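Local coordinates for protein 3-oxo-tetronate kinase (Cupriavidus necator, PDB 5DMH) that phosphorylates 3-oxo-tetronate at its 4-hydroxyl with ATP as phosphate donor, giving 3-oxo-tetronate 4-phosphate and ADP, at residues Cys36-Phe41 and Val80-Arg86; Thr61-Pro65 and Ala99-Trp103; Ala167-Glu171 and Met182-Ser186. One frame throughout, in Å; residues are numbered along the deposited sequence.

Interaction 1. Residues Cys36-Phe41 and Val80-Arg86; sequences CIADDF and VVALKSR
Cys36-Ala38 and Val80-Ala82 are neighbouring parallel strands of the sugar-binding domain, and the loops at their C-terminal ends meet close to the bound ADP. Backbone bonds alternate as parallel pairing requires: Val81 N gives to Cys36 O, Ala38 N to Val81 O at 2.9 Å, and Leu83 N to Ala38 O. Ser85 N gives a longer bond to Asp39 O, 3.2 Å, joining loop to loop.

Cys36, Ala38, Val80 and Ala82 point to one face, toward helix 41-53, which the small alanines accommodate; Ile37 and Val81 point to the other, toward helix 90-106. Ile37 CG2 meets Leu83 CD1 at 3.7 Å. Phe41 sets its ring edge against Leu83, CE1 3.5 Å from Leu83 C, and takes Ala82 CB over one face in a CH-pi contact.

The long Arg86 bends at chi3 (-71°), so that Asp39 meets the guanidinium edge and Asp40 lies over one face. The bridge from Arg86 NH1 to Asp40 OD2 is less certain, that oxygen being modelled too close to its neighbour; Asp40 also suits its N-cap position, OD1 accepting from Gly43 N. Lys84 pairs with Glu370 and Glu394. Arg86 NH2 meets Asp39 OD1 at 2.9 Å, syn but 24° out of the carboxylate plane.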
loop_
_atom_site.group_PDB
_atom_site.type_symbol
_atom_site.label_atom_id
_atom_site.label_comp_id
_atom_site.label_asym_id
_atom_site.label_seq_id
_atom_site.Cartn_x
_atom_site.Cartn_y
_atom_site.Cartn_z
ATOM N N CYS A 36 -6.681 11.024 -0.343
ATOM C CA CYS A 36 -5.951 9.988 0.359
ATOM C C CYS A 36 -4.482 10.079 -0.004
ATOM O O CYS A 36 -4.128 10.400 -1.132
ATOM C CB CYS A 36 -6.481 8.621 -0.011
ATOM S SG CYS A 36 -8.277 8.455 0.133
ATOM N N ILE A 37 -3.650 9.859 0.988
ATOM C CA ILE A 37 -2.218 9.850 0.826
ATOM C C ILE A 37 -1.730 8.493 1.277
ATOM O O ILE A 37 -1.877 8.157 2.455
ATOM C CB ILE A 37 -1.595 10.922 1.701
ATOM C CG1 ILE A 37 -2.135 12.294 1.278
ATOM C CG2 ILE A 37 -0.098 10.874 1.590
ATOM C CD1 ILE A 37 -1.811 13.383 2.281
ATOM N N ALA A 38 -1.146 7.731 0.349
ATOM C CA ALA A 38 -0.657 6.389 0.649
ATOM C C ALA A 38 0.878 6.324 0.658
ATOM O O ALA A 38 1.548 6.872 -0.235
ATOM C CB ALA A 38 -1.223 5.376 -0.353
ATOM N N ASP A 39 1.423 5.664 1.670
ATOM C CA ASP A 39 2.859 5.572 1.835
ATOM C C ASP A 39 3.584 4.526 0.960
ATOM O O ASP A 39 4.799 4.393 1.043
ATOM C CB ASP A 39 3.238 5.403 3.301
ATOM C CG ASP A 39 3.065 3.979 3.836
ATOM O OD1 ASP A 39 2.371 3.135 3.244
ATOM O OD2 ASP A 39 3.672 3.720 4.891
ATOM N N ASP A 40 2.837 3.770 0.166
ATOM C CA ASP A 40 3.430 2.905 -0.844
ATOM C C ASP A 40 2.473 2.686 -1.998
ATOM O O ASP A 40 1.267 2.963 -1.896
ATOM C CB ASP A 40 4.048 1.605 -0.267
ATOM C CG ASP A 40 3.056 0.501 0.070
ATOM O OD1 ASP A 40 1.809 0.639 0.037
ATOM O OD2 ASP A 40 3.601 -0.558 0.465
ATOM N N PHE A 41 3.019 2.232 -3.125
ATOM C CA PHE A 41 2.232 2.192 -4.345
ATOM C C PHE A 41 1.238 1.016 -4.339
ATOM O O PHE A 41 0.132 1.122 -4.902
ATOM C CB PHE A 41 3.136 2.084 -5.577
ATOM C CG PHE A 41 3.819 3.357 -5.980
ATOM C CD1 PHE A 41 4.162 4.345 -5.055
ATOM C CD2 PHE A 41 4.140 3.556 -7.305
ATOM C CE1 PHE A 41 4.794 5.473 -5.439
ATOM C CE2 PHE A 41 4.777 4.692 -7.704
ATOM C CZ PHE A 41 5.109 5.658 -6.784
ATOM N N VAL A 80 -6.457 9.223 -4.768
ATOM C CA VAL A 80 -5.432 8.542 -3.980
ATOM C C VAL A 80 -4.049 8.876 -4.521
ATOM O O VAL A 80 -3.693 8.465 -5.624
ATOM C CB VAL A 80 -5.586 6.993 -3.992
ATOM C CG1 VAL A 80 -4.448 6.341 -3.175
ATOM C CG2 VAL A 80 -6.947 6.564 -3.410
ATOM N N VAL A 81 -3.285 9.629 -3.736
ATOM C CA VAL A 81 -1.916 9.966 -4.093
ATOM C C VAL A 81 -0.934 8.901 -3.587
ATOM O O VAL A 81 -0.769 8.695 -2.387
ATOM C CB VAL A 81 -1.526 11.372 -3.545
ATOM C CG1 VAL A 81 -0.066 11.693 -3.888
ATOM C CG2 VAL A 81 -2.476 12.439 -4.067
ATOM N N ALA A 82 -0.269 8.223 -4.523
ATOM C CA ALA A 82 0.745 7.249 -4.209
ATOM C C ALA A 82 2.123 7.890 -3.986
ATOM O O ALA A 82 2.664 8.570 -4.870
ATOM C CB ALA A 82 0.821 6.239 -5.341
ATOM N N LEU A 83 2.662 7.705 -2.796
ATOM C CA LEU A 83 4.021 8.112 -2.454
ATOM C C LEU A 83 4.899 6.880 -2.196
ATOM O O LEU A 83 4.381 5.824 -1.834
ATOM C CB LEU A 83 4.040 8.977 -1.194
ATOM C CG LEU A 83 3.179 10.232 -1.185
ATOM C CD1 LEU A 83 3.320 10.993 0.139
ATOM C CD2 LEU A 83 3.499 11.133 -2.395
ATOM N N LYS A 84 6.225 7.032 -2.331
ATOM C CA LYS A 84 7.168 5.985 -1.955
ATOM C C LYS A 84 7.851 6.458 -0.679
ATOM O O LYS A 84 9.038 6.782 -0.662
ATOM C CB LYS A 84 8.192 5.734 -3.091
ATOM C CG LYS A 84 9.024 4.473 -2.920
ATOM C CD LYS A 84 10.104 4.314 -4.017
ATOM C CE LYS A 84 10.829 3.004 -3.917
ATOM N NZ LYS A 84 11.662 2.853 -2.690
ATOM N N SER A 85 7.077 6.552 0.408
ATOM C CA SER A 85 7.501 7.330 1.573
ATOM C C SER A 85 7.531 6.501 2.854
ATOM O O SER A 85 7.715 7.035 3.954
ATOM C CB SER A 85 6.529 8.477 1.791
ATOM O OG SER A 85 5.210 7.955 1.912
ATOM N N ARG A 86 7.310 5.200 2.732
ATOM C CA ARG A 86 7.272 4.341 3.898
ATOM C C ARG A 86 8.594 4.232 4.671
ATOM O O ARG A 86 8.582 4.058 5.881
ATOM C CB ARG A 86 6.793 2.944 3.477
ATOM C CG ARG A 86 6.790 1.901 4.598
ATOM C CD ARG A 86 6.267 0.578 4.028
ATOM N NE ARG A 86 4.850 0.781 3.784
ATOM C CZ ARG A 86 4.015 -0.104 3.261
ATOM N NH1 ARG A 86 4.446 -1.298 2.847
ATOM N NH2 ARG A 86 2.742 0.239 3.126
#

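Interaction 2. Residues Thr61-Pro65 and Ala99-Trp103; sequences TIGLP and AALQW
Leu64, Trp103 and Pro65 make most of this contact, in which the turn after strand 58-62 rests on helix 90-106. Leu64 forks over the helix: CD1 lies 3.8 Å from Ala99 O, while CD2 sits 3.9 Å from both Ala100 CA and Trp103 CB. The branched leucine suits a spot where the two alanines keep the helix surface low, and it and the indole run antiparallel alongside each other.

Trp103 extends from the helix with CG anti to the backbone N (chi1 -178°), which carries the indole across to the turn. Pro65 comes in roughly perpendicular to it and lays CD over one face, 4.0 Å from the centre of the six-membered ring, a CH-pi contact well suited to the compact proline, with polarised CD hydrogens beside its nitrogen. Water 1, in the indole plane, accepts from Trp103 NE1 at 3.1 Å and donates to Pro65 O at 3.0 Å.

Thr61 adds CG2 near Trp103 CH2 at 4.2 Å, and its OG1 donates to Gly63 O at 2.8 Å, bracing the turn; Gly63 has a positive phi, which glycine accepts readily. Far from the nucleotide site, a strand-end loop here packs against a helix covering the sheet of an alpha/beta domain, Val81 of strand 78-82 also touching Ala100 and Trp103.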
loop_
_atom_site.group_PDB
_atom_site.type_symbol
_atom_site.label_atom_id
_atom_site.label_comp_id
_atom_site.label_asym_id
_atom_site.label_seq_id
_atom_site.Cartn_x
_atom_site.Cartn_y
_atom_site.Cartn_z
ATOM N N THR A 61 -3.095 8.746 -8.451
ATOM C CA THR A 61 -2.034 9.493 -9.099
ATOM C C THR A 61 -0.704 9.026 -8.549
ATOM O O THR A 61 -0.606 8.606 -7.404
ATOM C CB THR A 61 -2.163 11.024 -8.868
ATOM O OG1 THR A 61 -1.996 11.319 -7.479
ATOM C CG2 THR A 61 -3.499 11.540 -9.367
ATOM N N ILE A 62 0.318 9.067 -9.388
ATOM C CA ILE A 62 1.653 8.720 -8.966
ATOM C C ILE A 62 2.295 10.038 -8.598
ATOM O O ILE A 62 2.605 10.842 -9.464
ATOM C CB ILE A 62 2.434 7.996 -10.087
ATOM C CG1 ILE A 62 1.687 6.758 -10.541
ATOM C CG2 ILE A 62 3.807 7.605 -9.594
ATOM C CD1 ILE A 62 1.325 5.793 -9.403
ATOM N N GLY A 63 2.405 10.295 -7.294
ATOM C CA GLY A 63 2.766 11.616 -6.824
ATOM C C GLY A 63 1.760 12.627 -7.308
ATOM O O GLY A 63 0.577 12.300 -7.550
ATOM N N LEU A 64 2.219 13.861 -7.465
ATOM C CA LEU A 64 1.350 14.940 -7.869
ATOM C C LEU A 64 1.468 15.219 -9.362
ATOM O O LEU A 64 2.565 15.443 -9.870
ATOM C CB LEU A 64 1.687 16.181 -7.057
ATOM C CG LEU A 64 1.658 15.952 -5.550
ATOM C CD1 LEU A 64 1.935 17.263 -4.821
ATOM C CD2 LEU A 64 0.308 15.359 -5.133
ATOM N N PRO A 65 0.330 15.187 -10.070
ATOM C CA PRO A 65 0.361 15.368 -11.519
ATOM C C PRO A 65 0.491 16.832 -11.875
ATOM O O PRO A 65 -0.065 17.675 -11.175
ATOM C CB PRO A 65 -1.015 14.856 -11.977
ATOM C CG PRO A 65 -1.848 14.664 -10.716
ATOM C CD PRO A 65 -1.044 15.106 -9.544
ATOM N N ALA A 99 2.821 18.212 0.952
ATOM C CA ALA A 99 2.593 18.694 -0.409
ATOM C C ALA A 99 1.373 18.019 -1.022
ATOM O O ALA A 99 0.513 18.683 -1.632
ATOM C CB ALA A 99 3.837 18.472 -1.286
ATOM N N ALA A 100 1.283 16.704 -0.860
ATOM C CA ALA A 100 0.097 15.962 -1.306
ATOM C C ALA A 100 -1.203 16.449 -0.661
ATOM O O ALA A 100 -2.260 16.553 -1.327
ATOM C CB ALA A 100 0.277 14.485 -1.060
ATOM N N LEU A 101 -1.136 16.773 0.621
ATOM C CA LEU A 101 -2.325 17.237 1.332
ATOM C C LEU A 101 -2.837 18.534 0.724
ATOM O O LEU A 101 -4.039 18.719 0.495
ATOM C CB LEU A 101 -2.013 17.469 2.796
ATOM C CG LEU A 101 -3.104 18.159 3.610
ATOM C CD1 LEU A 101 -4.307 17.249 3.831
ATOM C CD2 LEU A 101 -2.552 18.597 4.950
ATOM N N GLN A 102 -1.921 19.457 0.493
ATOM C CA GLN A 102 -2.308 20.740 -0.072
ATOM C C GLN A 102 -2.909 20.532 -1.451
ATOM O O GLN A 102 -3.939 21.139 -1.783
ATOM C CB GLN A 102 -1.109 21.685 -0.131
ATOM C CG GLN A 102 -1.336 22.922 -0.982
ATOM C CD GLN A 102 -2.488 23.758 -0.518
ATOM O OE1 GLN A 102 -2.921 23.690 0.645
ATOM N NE2 GLN A 102 -3.007 24.573 -1.432
ATOM N N TRP A 103 -2.288 19.670 -2.265
ATOM C CA TRP A 103 -2.818 19.417 -3.609
ATOM C C TRP A 103 -4.261 18.891 -3.521
ATOM O O TRP A 103 -5.163 19.331 -4.258
ATOM C CB TRP A 103 -1.899 18.464 -4.398
ATOM C CG TRP A 103 -2.383 18.218 -5.790
ATOM C CD1 TRP A 103 -2.205 19.019 -6.890
ATOM C CD2 TRP A 103 -3.163 17.103 -6.225
ATOM N NE1 TRP A 103 -2.827 18.464 -7.978
ATOM C CE2 TRP A 103 -3.419 17.284 -7.600
ATOM C CE3 TRP A 103 -3.663 15.970 -5.584
ATOM C CZ2 TRP A 103 -4.154 16.360 -8.353
ATOM C CZ3 TRP A 103 -4.390 15.050 -6.321
ATOM C CH2 TRP A 103 -4.630 15.247 -7.696
HETATM O O HOH W 1 -2.565 19.347 -10.901
#

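Interaction 3. Residues Ala167-Glu171 and Met182-Ser186; sequences ALLNE and MTDAS
An Asx turn just before helix 187-193 packs against the 3-10 segment that follows strand 167-168, the last strand of a small antiparallel sheet in the sugar-binding domain. Across this seam Ala185 presents CB to three residues: Leu168 CD2 at 3.7 Å, Leu169 CB, and Asn170 OD1 at 3.7 Å. A methyl group suits a place where three side chains converge.

With chi1 near 180° (177°), Leu169 swings its side chain away from its own N, and CD2 reaches 3.8 Å from CB of selenomethionine Met182. The two long apolar side chains meet at a slant, and Met174, in the loop connecting the two segments, touches both. His177, an inferred ATP-binding residue, lies about 6 Å from the Met182 side chain.

In the turn itself, Asp184 OD1 accepts from Ser186 N at 2.9 Å, the N-H coming from above the carboxylate plane (48° out of it), while OD2 forms salt bridges with Arg189 and Arg193 of the helix, so one carboxylate links the turn to the helix it precedes; the short acidic side chain suits both tasks. Asn170 lays CB 3.4 Å from Thr183 C, and water 2 accepts from its ND2 at 3.2 Å and donates to Thr183 O at 2.8 Å.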
loop_
_atom_site.group_PDB
_atom_site.type_symbol
_atom_site.label_atom_id
_atom_site.label_comp_id
_atom_site.label_asym_id
_atom_site.label_seq_id
_atom_site.Cartn_x
_atom_site.Cartn_y
_atom_site.Cartn_z
ATOM N N ALA A 167 -1.885 -15.262 15.109
ATOM C CA ALA A 167 -0.557 -14.913 15.617
ATOM C C ALA A 167 -0.453 -13.418 15.845
ATOM O O ALA A 167 -0.973 -12.625 15.071
ATOM C CB ALA A 167 0.526 -15.356 14.648
ATOM N N LEU A 168 0.239 -13.054 16.911
ATOM C CA LEU A 168 0.664 -11.675 17.130
ATOM C C LEU A 168 1.592 -11.266 15.980
ATOM O O LEU A 168 2.304 -12.114 15.382
ATOM C CB LEU A 168 1.421 -11.562 18.449
ATOM C CG LEU A 168 0.603 -11.665 19.743
ATOM C CD1 LEU A 168 1.509 -11.985 20.943
ATOM C CD2 LEU A 168 -0.166 -10.405 19.943
ATOM N N LEU A 169 1.596 -9.979 15.699
ATOM C CA LEU A 169 2.386 -9.401 14.617
ATOM C C LEU A 169 3.821 -9.879 14.632
ATOM O O LEU A 169 4.399 -10.191 13.576
ATOM C CB LEU A 169 2.374 -7.876 14.730
ATOM C CG LEU A 169 3.186 -7.036 13.740
ATOM C CD1 LEU A 169 2.604 -7.226 12.342
ATOM C CD2 LEU A 169 3.153 -5.554 14.125
ATOM N N ASN A 170 4.398 -9.931 15.828
ATOM C CA ASN A 170 5.815 -10.216 15.987
ATOM C C ASN A 170 6.145 -11.714 16.001
ATOM O O ASN A 170 7.297 -12.102 16.147
ATOM C CB ASN A 170 6.335 -9.538 17.250
ATOM C CG ASN A 170 5.678 -10.084 18.506
ATOM O OD1 ASN A 170 4.467 -10.259 18.547
ATOM N ND2 ASN A 170 6.474 -10.406 19.504
ATOM N N GLU A 171 5.127 -12.529 15.801
ATOM C CA GLU A 171 5.249 -13.966 15.601
ATOM C C GLU A 171 4.611 -14.390 14.244
ATOM O O GLU A 171 4.328 -15.581 14.024
ATOM C CB GLU A 171 4.539 -14.700 16.735
ATOM C CG GLU A 171 5.157 -14.573 18.107
ATOM C CD GLU A 171 4.390 -15.422 19.144
ATOM O OE1 GLU A 171 4.662 -16.629 19.255
ATOM O OE2 GLU A 171 3.482 -14.890 19.786
HETATM N N MSE A 182 9.097 -5.972 12.562
HETATM C CA MSE A 182 8.132 -5.603 13.597
HETATM C C MSE A 182 8.239 -6.594 14.729
HETATM O O MSE A 182 7.782 -7.733 14.618
HETATM C CB MSE A 182 6.730 -5.583 12.992
HETATM C CG MSE A 182 6.658 -4.809 11.706
HETATM SE SE MSE A 182 7.178 -2.908 11.937
HETATM C CE MSE A 182 5.677 -2.416 13.041
ATOM N N THR A 183 8.872 -6.171 15.817
ATOM C CA THR A 183 9.127 -7.064 16.931
ATOM C C THR A 183 8.181 -6.847 18.129
ATOM O O THR A 183 8.334 -7.497 19.153
ATOM C CB THR A 183 10.575 -6.958 17.412
ATOM O OG1 THR A 183 10.831 -5.628 17.863
ATOM C CG2 THR A 183 11.513 -7.281 16.284
ATOM N N ASP A 184 7.209 -5.955 17.969
ATOM C CA ASP A 184 6.286 -5.554 19.052
ATOM C C ASP A 184 4.866 -5.457 18.494
ATOM O O ASP A 184 4.617 -4.688 17.589
ATOM C CB ASP A 184 6.707 -4.182 19.615
ATOM C CG ASP A 184 5.939 -3.791 20.883
ATOM O OD1 ASP A 184 4.958 -4.485 21.247
ATOM O OD2 ASP A 184 6.338 -2.789 21.522
ATOM N N ALA A 185 3.929 -6.232 19.042
ATOM C CA ALA A 185 2.561 -6.253 18.531
ATOM C C ALA A 185 1.691 -5.207 19.176
ATOM O O ALA A 185 0.558 -5.000 18.754
ATOM C CB ALA A 185 1.927 -7.636 18.718
ATOM N N SER A 186 2.213 -4.552 20.201
ATOM C CA SER A 186 1.464 -3.486 20.882
ATOM C C SER A 186 1.536 -2.150 20.107
ATOM O O SER A 186 2.518 -1.402 20.184
ATOM C CB SER A 186 1.959 -3.321 22.312
ATOM O OG SER A 186 1.250 -2.266 22.943
HETATM O O HOH W 2 9.634 -9.915 19.539
#

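How the interactions relate
From the N terminus, strand 34-38 opens interaction 1 (36-41 with 80-86), its segments 39 residues apart, which closes when strand 78-82 pairs with it. Within that loop strand 58-62 leads into 61-65, the first half of interaction 2, whose partner on helix 90-106 comes after interaction 1 has closed; the two contacts therefore cross. They also touch: Thr61 pairs through its backbone with Val80 and Ala82, so three strands and a helix are tied together, the contact centres 9 Å apart. Interaction 3 comes later in series, a short loop of its own joining the small antiparallel sheet to the approach of helix 187-193. It lies about 33 Å from interaction 2, centre to centre, across the chain's centre.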